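Local atomic coordinates of exported gluconolactonase (Xanthomonas campestris pv. campestris, PDB entry 3DR2), a protein that probably hydrolyses gluconolactone to gluconate in glucose secondary metabolism, as a calcium-binding six-bladed beta-propeller of the SMP-30/gluconolactonase family. Residues His101-Ile109 with Gln117-Tyr125; Leu166-Leu174 with Arg183-Asn191. All coordinates share one frame; numbering follows the deposited sequence.

Contact 1 of 2, residues His101-Ile109 with Gln117-Tyr125; sequences HCEHGRRAI and QAHLLVGRY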
ATOM      1  N   HIS A 101      14.225  12.418  -6.479  1.00 14.83           N
ATOM      2  CA  HIS A 101      13.677  11.149  -5.999  1.00 13.58           C
ATOM      3  C   HIS A 101      14.295   9.878  -6.563  1.00 14.86           C
ATOM      4  O   HIS A 101      14.819   9.866  -7.675  1.00 15.58           O
ATOM      5  CB  HIS A 101      12.184  11.074  -6.339  1.00 15.60           C
ATOM      6  CG  HIS A 101      11.443  12.360  -6.151  1.00 14.68           C
ATOM      7  ND1 HIS A 101      10.967  12.775  -4.925  1.00 12.75           N
ATOM      8  CD2 HIS A 101      11.094  13.325  -7.037  1.00 15.21           C
ATOM      9  CE1 HIS A 101      10.355  13.938  -5.064  1.00 14.08           C
ATOM     10  NE2 HIS A 101      10.417  14.294  -6.336  1.00 14.59           N
ATOM     11  N   CYS A 102      14.184   8.806  -5.778  1.00 13.26           N
ATOM     12  CA  CYS A 102      14.612   7.470  -6.178  1.00 13.77           C
ATOM     13  C   CYS A 102      13.292   6.768  -6.446  1.00 13.50           C
ATOM     14  O   CYS A 102      12.429   6.727  -5.565  1.00 11.79           O
ATOM     15  CB  CYS A 102      15.311   6.740  -5.036  1.00 13.65           C
ATOM     16  SG  CYS A 102      17.012   7.220  -4.779  1.00 27.83           S
ATOM     17  N   GLU A 103      13.117   6.225  -7.647  1.00 12.29           N
ATOM     18  CA  GLU A 103      11.871   5.545  -7.974  1.00 14.25           C
ATOM     19  C   GLU A 103      12.088   4.079  -8.332  1.00 16.17           C
ATOM     20  O   GLU A 103      12.767   3.762  -9.313  1.00 14.69           O
ATOM     21  CB  GLU A 103      11.159   6.265  -9.125  1.00 15.17           C
ATOM     22  CG  GLU A 103      10.667   7.659  -8.743  1.00 17.48           C
ATOM     23  CD  GLU A 103       9.848   8.325  -9.836  1.00 16.18           C
ATOM     24  OE1 GLU A 103       9.275   7.599 -10.670  1.00 17.95           O
ATOM     25  OE2 GLU A 103       9.758   9.573  -9.846  1.00 18.02           O
ATOM     26  N   HIS A 104      11.515   3.189  -7.522  1.00 13.28           N
ATOM     27  CA  HIS A 104      11.645   1.750  -7.758  1.00 14.42           C
ATOM     28  C   HIS A 104      10.971   1.362  -9.065  1.00 16.10           C
ATOM     29  O   HIS A 104      11.490   0.543  -9.821  1.00 16.28           O
ATOM     30  CB  HIS A 104      10.975   0.936  -6.644  1.00 15.41           C
ATOM     31  CG  HIS A 104      11.771   0.819  -5.380  1.00 15.02           C
ATOM     32  ND1 HIS A 104      11.400  -0.032  -4.360  1.00 13.77           N
ATOM     33  CD2 HIS A 104      12.898   1.442  -4.959  1.00 14.75           C
ATOM     34  CE1 HIS A 104      12.263   0.072  -3.366  1.00 14.02           C
ATOM     35  NE2 HIS A 104      13.182   0.960  -3.703  1.00 14.07           N
ATOM     36  N   GLY A 105       9.800   1.944  -9.308  1.00 14.67           N
ATOM     37  CA  GLY A 105       9.039   1.639 -10.505  1.00 16.33           C
ATOM     38  C   GLY A 105       9.700   2.029 -11.810  1.00 17.04           C
ATOM     39  O   GLY A 105       9.886   1.184 -12.694  1.00 16.85           O
ATOM     40  N   ARG A 106      10.042   3.304 -11.952  1.00 15.81           N
ATOM     41  CA  ARG A 106      10.688   3.758 -13.175  1.00 16.33           C
ATOM     42  C   ARG A 106      12.166   3.380 -13.177  1.00 18.44           C
ATOM     43  O   ARG A 106      12.861   3.569 -14.181  1.00 17.06           O
ATOM     44  CB  ARG A 106      10.506   5.274 -13.353  1.00 18.15           C
ATOM     45  CG  ARG A 106       9.092   5.647 -13.808  1.00 19.15           C
ATOM     46  CD  ARG A 106       9.004   7.049 -14.390  1.00 21.61           C
ATOM     47  NE  ARG A 106       8.983   8.083 -13.361  1.00 20.22           N
ATOM     48  CZ  ARG A 106       8.815   9.379 -13.611  1.00 22.09           C
ATOM     49  NH1 ARG A 106       8.802  10.251 -12.612  1.00 21.36           N
ATOM     50  NH2 ARG A 106       8.666   9.805 -14.860  1.00 23.20           N
ATOM     51  N   ARG A 107      12.628   2.831 -12.053  1.00 16.56           N
ATOM     52  CA  ARG A 107      14.018   2.401 -11.884  1.00 16.67           C
ATOM     53  C   ARG A 107      14.944   3.538 -12.300  1.00 18.40           C
ATOM     54  O   ARG A 107      15.792   3.390 -13.181  1.00 19.85           O
ATOM     55  CB  ARG A 107      14.265   1.133 -12.717  1.00 18.18           C
ATOM     56  CG  ARG A 107      13.399  -0.036 -12.250  1.00 17.92           C
ATOM     57  CD  ARG A 107      13.344  -1.201 -13.230  1.00 20.78           C
ATOM     58  NE  ARG A 107      14.640  -1.848 -13.431  1.00 20.93           N
ATOM     59  CZ  ARG A 107      14.826  -2.928 -14.184  1.00 22.11           C
ATOM     60  NH1 ARG A 107      13.799  -3.492 -14.806  1.00 21.26           N
ATOM     61  NH2 ARG A 107      16.041  -3.438 -14.327  1.00 21.01           N
ATOM     62  N   ALA A 108      14.789   4.676 -11.634  1.00 16.65           N
ATOM     63  CA  ALA A 108      15.578   5.841 -11.983  1.00 15.96           C
ATOM     64  C   ALA A 108      15.577   6.919 -10.925  1.00 17.19           C
ATOM     65  O   ALA A 108      14.936   6.791  -9.882  1.00 14.83           O
ATOM     66  CB  ALA A 108      15.044   6.422 -13.284  1.00 19.53           C
ATOM     67  N   ILE A 109      16.327   7.978 -11.218  1.00 15.35           N
ATOM     68  CA  ILE A 109      16.410   9.157 -10.368  1.00 14.78           C
ATOM     69  C   ILE A 109      15.598  10.212 -11.111  1.00 16.30           C
ATOM     70  O   ILE A 109      15.825  10.447 -12.302  1.00 15.33           O
ATOM     71  CB  ILE A 109      17.856   9.676 -10.238  1.00 17.50           C
ATOM     72  CG1 ILE A 109      18.747   8.607  -9.603  1.00 15.91           C
ATOM     73  CG2 ILE A 109      17.874  10.956  -9.408  1.00 17.79           C
ATOM     74  CD1 ILE A 109      18.325   8.197  -8.196  1.00 13.54           C
ATOM     75  N   GLN A 117       5.339  17.569 -10.753  1.00 23.29           N
ATOM     76  CA  GLN A 117       5.617  16.489 -11.696  1.00 21.35           C
ATOM     77  C   GLN A 117       7.080  16.078 -11.596  1.00 21.61           C
ATOM     78  O   GLN A 117       7.965  16.928 -11.615  1.00 21.25           O
ATOM     79  CB  GLN A 117       5.330  16.960 -13.120  1.00 25.24           C
ATOM     80  CG  GLN A 117       3.860  17.179 -13.431  1.00 28.48           C
ATOM     81  CD  GLN A 117       3.206  15.943 -14.014  1.00 29.82           C
ATOM     82  OE1 GLN A 117       3.027  14.932 -13.329  1.00 31.66           O
ATOM     83  NE2 GLN A 117       2.852  16.014 -15.294  1.00 32.38           N
ATOM     84  N   ALA A 118       7.331  14.777 -11.500  1.00 20.98           N
ATOM     85  CA  ALA A 118       8.700  14.276 -11.402  1.00 21.54           C
ATOM     86  C   ALA A 118       9.234  13.888 -12.770  1.00 20.98           C
ATOM     87  O   ALA A 118       8.735  12.950 -13.396  1.00 23.04           O
ATOM     88  CB  ALA A 118       8.758  13.076 -10.456  1.00 20.69           C
ATOM     89  N   HIS A 119      10.256  14.609 -13.226  1.00 19.70           N
ATOM     90  CA  HIS A 119      10.865  14.355 -14.527  1.00 20.97           C
ATOM     91  C   HIS A 119      12.126  13.501 -14.418  1.00 20.43           C
ATOM     92  O   HIS A 119      12.894  13.618 -13.465  1.00 17.45           O
ATOM     93  CB  HIS A 119      11.193  15.687 -15.198  1.00 23.79           C
ATOM     94  CG  HIS A 119      10.002  16.579 -15.360  1.00 26.82           C
ATOM     95  ND1 HIS A 119       8.969  16.295 -16.229  1.00 26.90           N
ATOM     96  CD2 HIS A 119       9.660  17.733 -14.739  1.00 28.29           C
ATOM     97  CE1 HIS A 119       8.044  17.233 -16.134  1.00 27.29           C
ATOM     98  NE2 HIS A 119       8.439  18.118 -15.236  1.00 28.39           N
ATOM     99  N   LEU A 120      12.335  12.644 -15.409  1.00 20.54           N
ATOM    100  CA  LEU A 120      13.491  11.748 -15.440  1.00 20.94           C
ATOM    101  C   LEU A 120      14.853  12.437 -15.537  1.00 20.81           C
ATOM    102  O   LEU A 120      15.062  13.299 -16.386  1.00 21.77           O
ATOM    103  CB  LEU A 120      13.349  10.775 -16.617  1.00 23.46           C
ATOM    104  CG  LEU A 120      14.526   9.846 -16.943  1.00 25.42           C
ATOM    105  CD1 LEU A 120      14.687   8.783 -15.863  1.00 26.08           C
ATOM    106  CD2 LEU A 120      14.274   9.185 -18.288  1.00 26.11           C
ATOM    107  N   LEU A 121      15.774  12.054 -14.658  1.00 20.54           N
ATOM    108  CA  LEU A 121      17.129  12.595 -14.687  1.00 20.84           C
ATOM    109  C   LEU A 121      18.033  11.534 -15.309  1.00 21.58           C
ATOM    110  O   LEU A 121      18.795  11.820 -16.233  1.00 22.49           O
ATOM    111  CB  LEU A 121      17.635  12.938 -13.282  1.00 20.57           C
ATOM    112  CG  LEU A 121      17.107  14.194 -12.578  1.00 21.29           C
ATOM    113  CD1 LEU A 121      18.006  14.510 -11.378  1.00 19.02           C
ATOM    114  CD2 LEU A 121      17.102  15.375 -13.538  1.00 20.11           C
ATOM    115  N   VAL A 122      17.939  10.306 -14.803  1.00 20.37           N
ATOM    116  CA  VAL A 122      18.736   9.200 -15.327  1.00 20.16           C
ATOM    117  C   VAL A 122      18.109   7.868 -14.934  1.00 20.36           C
ATOM    118  O   VAL A 122      17.715   7.677 -13.787  1.00 20.35           O
ATOM    119  CB  VAL A 122      20.202   9.262 -14.816  1.00 19.23           C
ATOM    120  CG1 VAL A 122      20.261   9.037 -13.312  1.00 18.10           C
ATOM    121  CG2 VAL A 122      21.040   8.227 -15.540  1.00 21.02           C
ATOM    122  N   GLY A 123      18.013   6.951 -15.891  1.00 17.93           N
ATOM    123  CA  GLY A 123      17.411   5.661 -15.604  1.00 17.41           C
ATOM    124  C   GLY A 123      18.194   4.481 -16.139  1.00 17.25           C
ATOM    125  O   GLY A 123      17.719   3.343 -16.105  1.00 17.30           O
ATOM    126  N   ARG A 124      19.399   4.745 -16.628  1.00 17.39           N
ATOM    127  CA  ARG A 124      20.227   3.683 -17.180  1.00 18.36           C
ATOM    128  C   ARG A 124      21.703   3.875 -16.897  1.00 19.94           C
ATOM    129  O   ARG A 124      22.156   4.973 -16.576  1.00 18.65           O
ATOM    130  CB  ARG A 124      20.038   3.600 -18.699  1.00 17.83           C
ATOM    131  CG  ARG A 124      18.656   3.184 -19.147  1.00 19.37           C
ATOM    132  CD  ARG A 124      18.490   3.279 -20.668  1.00 18.77           C
ATOM    133  NE  ARG A 124      17.137   2.898 -21.069  1.00 21.10           N
ATOM    134  CZ  ARG A 124      16.729   1.644 -21.247  1.00 20.00           C
ATOM    135  NH1 ARG A 124      17.573   0.634 -21.077  1.00 22.38           N
ATOM    136  NH2 ARG A 124      15.463   1.396 -21.561  1.00 23.72           N
ATOM    137  N   TYR A 125      22.441   2.779 -17.014  1.00 19.70           N
ATOM    138  CA  TYR A 125      23.882   2.789 -16.845  1.00 19.20           C
ATOM    139  C   TYR A 125      24.408   1.946 -18.000  1.00 20.38           C
ATOM    140  O   TYR A 125      24.009   0.794 -18.163  1.00 20.07           O
ATOM    141  CB  TYR A 125      24.318   2.153 -15.526  1.00 18.79           C
ATOM    142  CG  TYR A 125      25.816   2.221 -15.362  1.00 19.36           C
ATOM    143  CD1 TYR A 125      26.453   3.443 -15.140  1.00 20.20           C
ATOM    144  CD2 TYR A 125      26.610   1.084 -15.519  1.00 20.89           C
ATOM    145  CE1 TYR A 125      27.838   3.540 -15.088  1.00 21.42           C
ATOM    146  CE2 TYR A 125      28.007   1.170 -15.468  1.00 21.04           C
ATOM    147  CZ  TYR A 125      28.608   2.400 -15.257  1.00 20.81           C
ATOM    148  OH  TYR A 125      29.979   2.503 -15.236  1.00 22.23           O
TER
HETATM  149  O   HOH W   1       6.907  12.377 -15.866  1.00 29.55           O
HETATM  150  O   HOH W   2      15.086   2.797 -15.894  1.00 18.95           O
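A118 O lies at the edge of the R106 guanidinium, almost in its plane: NH1 donates to it at 2.8 Å, from above the carbonyl plane. Along the same rim the carboxylate of E103 is gripped side-on, with R106 NE bonded to E103 OE1 at 2.7 Å and NH1 to OE2. A bend at chi3 (-78°) turns the arginine end to serve both partners. A118 CB sits beside the salt bridge, close to the guanidinium plane, 3.6 Å from R106 NH1, and meets the H101 ring obliquely, 4.1 Å from CD2. The backbones pair: I109 N donates to V122 O at 2.9 Å, while I109 O receives V122 N and L121 N, so L121 and V122 form a classic beta bulge. Where strand 99-103 turns into 108-112, R107 and A108 both face E103 in a G1 bulge. I109 and V122 run side by side, CB to CG1 4.0 Å, and L120 CD1 closes on A108 CB at 3.5 Å. One water links R106 NH2 with A118 O. Paired with R106 and hydrogen-bonded to T110 OG1, the carboxylate probably stays ionised, and it holds the arginine that ties the blade's outermost strand, 118-120, to the turn at 104-107.

Contact 2 of 2, residues Leu166-Leu174 with Arg183-Asn191; sequences LAHHSVYRL and RMADLDHPN. With CA (calcium ion), chain D.
R183 lays its guanidinium flat on one face of the H168 ring, centres 3.6 Å apart and planes at 10°, while L166 CB covers part of the opposite face. An arm extended from CG to NE carries the group there, and its CD adds a CH-pi contact to the same imidazole. D186 holds the arginine side-on, R183 NH2 reaching D186 OD2 at 2.7 Å and NE reaching OD1. S170 OG then donates to D186 OD1 at 2.6 Å, on the anti side of the carboxylate, and itself accepts from H168 ND1, so ring, hydroxyl, carboxylate and guanidinium close a circle. At the other end, H169 ND1 accepts H189 N at 3.1 Å nearly in the ring plane, which implies that this nitrogen carries no proton. The H169 ring points its edge at the face of H189, while P190 CD presses on H169 CB. V171 faces the classic bulge of M184 and A185, and its CG2 meets L187 CD1. Past P190, N191 OD1 binds a calcium ion at 2.4 Å, with E48, N134, D242 and four waters completing the site. An outer blade hairpin, followed by a passage into the innermost strand of the next blade, is the hallmark of the beta-propeller.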
ATOM      1  N   LEU A 166      21.747  -5.178 -14.785  1.00 19.49           N
ATOM      2  CA  LEU A 166      23.102  -4.907 -14.322  1.00 20.98           C
ATOM      3  C   LEU A 166      23.552  -6.049 -13.417  1.00 22.00           C
ATOM      4  O   LEU A 166      22.743  -6.620 -12.687  1.00 23.79           O
ATOM      5  CB  LEU A 166      23.143  -3.583 -13.554  1.00 20.50           C
ATOM      6  CG  LEU A 166      22.675  -2.339 -14.318  1.00 20.40           C
ATOM      7  CD1 LEU A 166      22.763  -1.112 -13.424  1.00 21.64           C
ATOM      8  CD2 LEU A 166      23.522  -2.148 -15.562  1.00 22.22           C
ATOM      9  N   ALA A 167      24.840  -6.381 -13.471  1.00 22.11           N
ATOM     10  CA  ALA A 167      25.389  -7.460 -12.657  1.00 22.51           C
ATOM     11  C   ALA A 167      26.090  -6.909 -11.422  1.00 22.65           C
ATOM     12  O   ALA A 167      27.062  -7.486 -10.929  1.00 25.28           O
ATOM     13  CB  ALA A 167      26.366  -8.290 -13.486  1.00 23.54           C
ATOM     14  N   HIS A 168      25.593  -5.787 -10.925  1.00 20.62           N
ATOM     15  CA  HIS A 168      26.177  -5.161  -9.754  1.00 19.89           C
ATOM     16  C   HIS A 168      25.184  -4.215  -9.091  1.00 18.29           C
ATOM     17  O   HIS A 168      24.298  -3.668  -9.755  1.00 20.24           O
ATOM     18  CB  HIS A 168      27.447  -4.396 -10.157  1.00 21.13           C
ATOM     19  CG  HIS A 168      27.272  -3.511 -11.358  1.00 21.83           C
ATOM     20  ND1 HIS A 168      26.827  -2.210 -11.268  1.00 20.89           N
ATOM     21  CD2 HIS A 168      27.457  -3.754 -12.677  1.00 21.80           C
ATOM     22  CE1 HIS A 168      26.745  -1.688 -12.479  1.00 21.74           C
ATOM     23  NE2 HIS A 168      27.122  -2.606 -13.353  1.00 23.95           N
ATOM     24  N   HIS A 169      25.324  -4.058  -7.775  1.00 18.27           N
ATOM     25  CA  HIS A 169      24.486  -3.151  -6.982  1.00 15.96           C
ATOM     26  C   HIS A 169      25.484  -2.058  -6.643  1.00 15.27           C
ATOM     27  O   HIS A 169      26.335  -2.250  -5.779  1.00 17.25           O
ATOM     28  CB  HIS A 169      24.032  -3.805  -5.676  1.00 15.22           C
ATOM     29  CG  HIS A 169      23.331  -5.112  -5.853  1.00 15.80           C
ATOM     30  ND1 HIS A 169      23.048  -5.945  -4.794  1.00 15.51           N
ATOM     31  CD2 HIS A 169      22.858  -5.732  -6.960  1.00 15.32           C
ATOM     32  CE1 HIS A 169      22.430  -7.025  -5.239  1.00 17.06           C
ATOM     33  NE2 HIS A 169      22.303  -6.921  -6.550  1.00 16.68           N
ATOM     34  N   SER A 170      25.378  -0.908  -7.293  1.00 17.07           N
ATOM     35  CA  SER A 170      26.361   0.136  -7.065  1.00 16.74           C
ATOM     36  C   SER A 170      25.893   1.414  -6.403  1.00 17.78           C
ATOM     37  O   SER A 170      24.698   1.660  -6.251  1.00 16.51           O
ATOM     38  CB  SER A 170      27.012   0.503  -8.400  1.00 18.01           C
ATOM     39  OG  SER A 170      27.467  -0.653  -9.078  1.00 19.81           O
ATOM     40  N   VAL A 171      26.878   2.208  -5.994  1.00 18.86           N
ATOM     41  CA  VAL A 171      26.654   3.527  -5.426  1.00 19.33           C
ATOM     42  C   VAL A 171      27.097   4.360  -6.619  1.00 20.60           C
ATOM     43  O   VAL A 171      28.195   4.156  -7.137  1.00 20.05           O
ATOM     44  CB  VAL A 171      27.588   3.834  -4.234  1.00 21.80           C
ATOM     45  CG1 VAL A 171      27.481   5.309  -3.866  1.00 21.38           C
ATOM     46  CG2 VAL A 171      27.212   2.980  -3.033  1.00 23.05           C
ATOM     47  N   TYR A 172      26.242   5.265  -7.077  1.00 17.91           N
ATOM     48  CA  TYR A 172      26.575   6.095  -8.228  1.00 19.29           C
ATOM     49  C   TYR A 172      26.632   7.574  -7.895  1.00 20.15           C
ATOM     50  O   TYR A 172      26.069   8.025  -6.897  1.00 21.46           O
ATOM     51  CB  TYR A 172      25.541   5.929  -9.344  1.00 17.54           C
ATOM     52  CG  TYR A 172      25.418   4.546  -9.931  1.00 19.03           C
ATOM     53  CD1 TYR A 172      24.563   3.602  -9.371  1.00 15.94           C
ATOM     54  CD2 TYR A 172      26.123   4.196 -11.081  1.00 16.68           C
ATOM     55  CE1 TYR A 172      24.404   2.348  -9.945  1.00 17.94           C
ATOM     56  CE2 TYR A 172      25.977   2.951 -11.661  1.00 16.93           C
ATOM     57  CZ  TYR A 172      25.116   2.028 -11.091  1.00 16.68           C
ATOM     58  OH  TYR A 172      24.976   0.791 -11.664  1.00 18.61           O
ATOM     59  N   ARG A 173      27.315   8.322  -8.758  1.00 19.91           N
ATOM     60  CA  ARG A 173      27.423   9.769  -8.622  1.00 18.98           C
ATOM     61  C   ARG A 173      26.961  10.393  -9.930  1.00 19.87           C
ATOM     62  O   ARG A 173      27.499  10.087 -10.996  1.00 18.51           O
ATOM     63  CB  ARG A 173      28.863  10.206  -8.338  1.00 20.59           C
ATOM     64  CG  ARG A 173      29.036  11.723  -8.352  1.00 22.02           C
ATOM     65  CD  ARG A 173      30.446  12.140  -7.961  1.00 22.56           C
ATOM     66  NE  ARG A 173      30.603  13.595  -7.950  1.00 22.81           N
ATOM     67  CZ  ARG A 173      30.851  14.333  -9.028  1.00 25.24           C
ATOM     68  NH1 ARG A 173      30.974  15.650  -8.922  1.00 25.35           N
ATOM     69  NH2 ARG A 173      30.993  13.758 -10.211  1.00 23.66           N
ATOM     70  N   LEU A 174      25.958  11.264  -9.850  1.00 19.46           N
ATOM     71  CA  LEU A 174      25.435  11.930 -11.035  1.00 20.10           C
ATOM     72  C   LEU A 174      25.921  13.374 -10.991  1.00 20.51           C
ATOM     73  O   LEU A 174      25.469  14.165 -10.167  1.00 22.05           O
ATOM     74  CB  LEU A 174      23.899  11.893 -11.044  1.00 20.04           C
ATOM     75  CG  LEU A 174      23.190  12.070 -12.396  1.00 22.52           C
ATOM     76  CD1 LEU A 174      21.699  12.258 -12.155  1.00 23.15           C
ATOM     77  CD2 LEU A 174      23.743  13.257 -13.145  1.00 25.87           C
ATOM     78  N   ARG A 183      29.891   4.958 -11.928  1.00 22.01           N
ATOM     79  CA  ARG A 183      29.822   3.778 -11.073  1.00 22.41           C
ATOM     80  C   ARG A 183      30.979   3.958 -10.097  1.00 22.23           C
ATOM     81  O   ARG A 183      32.148   3.822 -10.470  1.00 22.80           O
ATOM     82  CB  ARG A 183      30.008   2.533 -11.933  1.00 21.20           C
ATOM     83  CG  ARG A 183      30.041   1.207 -11.203  1.00 21.99           C
ATOM     84  CD  ARG A 183      30.223   0.105 -12.227  1.00 22.66           C
ATOM     85  NE  ARG A 183      30.469  -1.205 -11.642  1.00 24.33           N
ATOM     86  CZ  ARG A 183      30.642  -2.307 -12.365  1.00 24.36           C
ATOM     87  NH1 ARG A 183      30.591  -2.239 -13.688  1.00 23.86           N
ATOM     88  NH2 ARG A 183      30.877  -3.472 -11.771  1.00 23.00           N
ATOM     89  N   MET A 184      30.652   4.263  -8.845  1.00 21.57           N
ATOM     90  CA  MET A 184      31.671   4.532  -7.837  1.00 22.23           C
ATOM     91  C   MET A 184      32.110   3.352  -6.978  1.00 21.57           C
ATOM     92  O   MET A 184      33.231   3.338  -6.457  1.00 23.50           O
ATOM     93  CB  MET A 184      31.190   5.672  -6.941  1.00 20.79           C
ATOM     94  CG  MET A 184      30.597   6.843  -7.712  1.00 19.45           C
ATOM     95  SD  MET A 184      31.731   7.549  -8.942  1.00 19.20           S
ATOM     96  CE  MET A 184      33.155   7.760  -7.914  1.00 12.26           C
ATOM     97  N   ALA A 185      31.235   2.370  -6.813  1.00 23.15           N
ATOM     98  CA  ALA A 185      31.570   1.199  -6.012  1.00 21.80           C
ATOM     99  C   ALA A 185      30.463   0.174  -6.103  1.00 21.48           C
ATOM    100  O   ALA A 185      29.302   0.521  -6.314  1.00 22.21           O
ATOM    101  CB  ALA A 185      31.780   1.601  -4.562  1.00 22.57           C
ATOM    102  N   ASP A 186      30.823  -1.097  -5.959  1.00 20.95           N
ATOM    103  CA  ASP A 186      29.831  -2.156  -5.997  1.00 21.64           C
ATOM    104  C   ASP A 186      29.735  -2.719  -4.587  1.00 21.60           C
ATOM    105  O   ASP A 186      30.753  -2.915  -3.919  1.00 21.50           O
ATOM    106  CB  ASP A 186      30.230  -3.260  -6.980  1.00 23.68           C
ATOM    107  CG  ASP A 186      30.461  -2.739  -8.387  1.00 26.11           C
ATOM    108  OD1 ASP A 186      29.789  -1.766  -8.798  1.00 24.85           O
ATOM    109  OD2 ASP A 186      31.310  -3.321  -9.097  1.00 26.93           O
ATOM    110  N   LEU A 187      28.513  -2.961  -4.130  1.00 21.00           N
ATOM    111  CA  LEU A 187      28.294  -3.490  -2.790  1.00 18.34           C
ATOM    112  C   LEU A 187      27.224  -4.577  -2.826  1.00 20.19           C
ATOM    113  O   LEU A 187      26.758  -4.969  -3.895  1.00 17.56           O
ATOM    114  CB  LEU A 187      27.862  -2.357  -1.846  1.00 20.72           C
ATOM    115  CG  LEU A 187      28.738  -1.095  -1.781  1.00 19.03           C
ATOM    116  CD1 LEU A 187      28.403  -0.174  -2.949  1.00 22.27           C
ATOM    117  CD2 LEU A 187      28.493  -0.365  -0.472  1.00 21.18           C
ATOM    118  N   ASP A 188      26.844  -5.068  -1.652  1.00 18.07           N
ATOM    119  CA  ASP A 188      25.819  -6.100  -1.554  1.00 18.78           C
ATOM    120  C   ASP A 188      24.575  -5.429  -0.991  1.00 18.42           C
ATOM    121  O   ASP A 188      24.493  -5.191   0.213  1.00 17.72           O
ATOM    122  CB  ASP A 188      26.272  -7.213  -0.606  1.00 20.74           C
ATOM    123  CG  ASP A 188      25.416  -8.462  -0.717  1.00 20.55           C
ATOM    124  OD1 ASP A 188      24.296  -8.388  -1.269  1.00 19.38           O
ATOM    125  OD2 ASP A 188      25.861  -9.526  -0.240  1.00 24.31           O
ATOM    126  N   HIS A 189      23.621  -5.113  -1.860  1.00 16.89           N
ATOM    127  CA  HIS A 189      22.388  -4.451  -1.441  1.00 17.29           C
ATOM    128  C   HIS A 189      22.660  -3.127  -0.731  1.00 17.96           C
ATOM    129  O   HIS A 189      22.231  -2.918   0.413  1.00 14.17           O
ATOM    130  CB  HIS A 189      21.581  -5.377  -0.531  1.00 17.45           C
ATOM    131  CG  HIS A 189      21.001  -6.559  -1.242  1.00 18.81           C
ATOM    132  ND1 HIS A 189      19.715  -6.576  -1.735  1.00 20.41           N
ATOM    133  CD2 HIS A 189      21.549  -7.750  -1.581  1.00 17.62           C
ATOM    134  CE1 HIS A 189      19.494  -7.725  -2.346  1.00 19.12           C
ATOM    135  NE2 HIS A 189      20.591  -8.456  -2.266  1.00 22.34           N
ATOM    136  N   PRO A 190      23.387  -2.213  -1.399  1.00 16.47           N
ATOM    137  CA  PRO A 190      23.694  -0.908  -0.808  1.00 15.89           C
ATOM    138  C   PRO A 190      22.345  -0.280  -0.510  1.00 15.83           C
ATOM    139  O   PRO A 190      21.415  -0.418  -1.300  1.00 15.54           O
ATOM    140  CB  PRO A 190      24.460  -0.197  -1.920  1.00 16.30           C
ATOM    141  CG  PRO A 190      23.878  -0.797  -3.167  1.00 17.06           C
ATOM    142  CD  PRO A 190      23.826  -2.266  -2.804  1.00 17.98           C
ATOM    143  N   ASN A 191      22.227   0.396   0.625  1.00 14.24           N
ATOM    144  CA  ASN A 191      20.939   0.956   0.998  1.00 14.53           C
ATOM    145  C   ASN A 191      20.993   2.446   1.314  1.00 14.52           C
ATOM    146  O   ASN A 191      20.764   3.283   0.438  1.00 15.47           O
ATOM    147  CB  ASN A 191      20.394   0.174   2.194  1.00 10.94           C
ATOM    148  CG  ASN A 191      18.892   0.244   2.293  1.00 13.01           C
ATOM    149  OD1 ASN A 191      18.303   1.268   1.977  1.00 12.86           O
ATOM    150  ND2 ASN A 191      18.263  -0.840   2.740  1.00 14.45           N
TER
HETATM  151 CA    CA D 707      16.341   2.590   2.208  1.00  1.00          CA
HETATM  152  O   HOH W   3      27.487  -5.295  -6.613  1.00 23.41           O
HETATM  153  O   HOH W   4      18.066   4.097   2.911  1.00 14.52           O
HETATM  154  O   HOH W   5      14.558   0.909   1.528  1.00 16.93           O
HETATM  155  O   HOH W   6      15.521   4.548   1.071  1.00 13.53           O
HETATM  156  O   HOH W   7      15.601   3.934   4.119  1.00 24.65           O

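Contacts 1 and 2 are the outer hairpins of successive propeller blades, their centres about 15 Å apart, and the chain completes the first before it begins the second. They meet through segment 117-125. Y125 leaves contact 1 to pack on contact 2, its CD1 3.5 Å from Y172 CE2 with the ring planes at about 55°, and its OH 3.3 Å from R183 CB. V122 CG1 lies 3.7 Å from L174 CD1, adding an apolar contact between the blades. Their relation to metal differs: contact 2 supplies N191 to a calcium site, probably the active site as in SMP-30 relatives, whereas the R106 side chain of contact 1 is about 9 Å from a separate calcium ion.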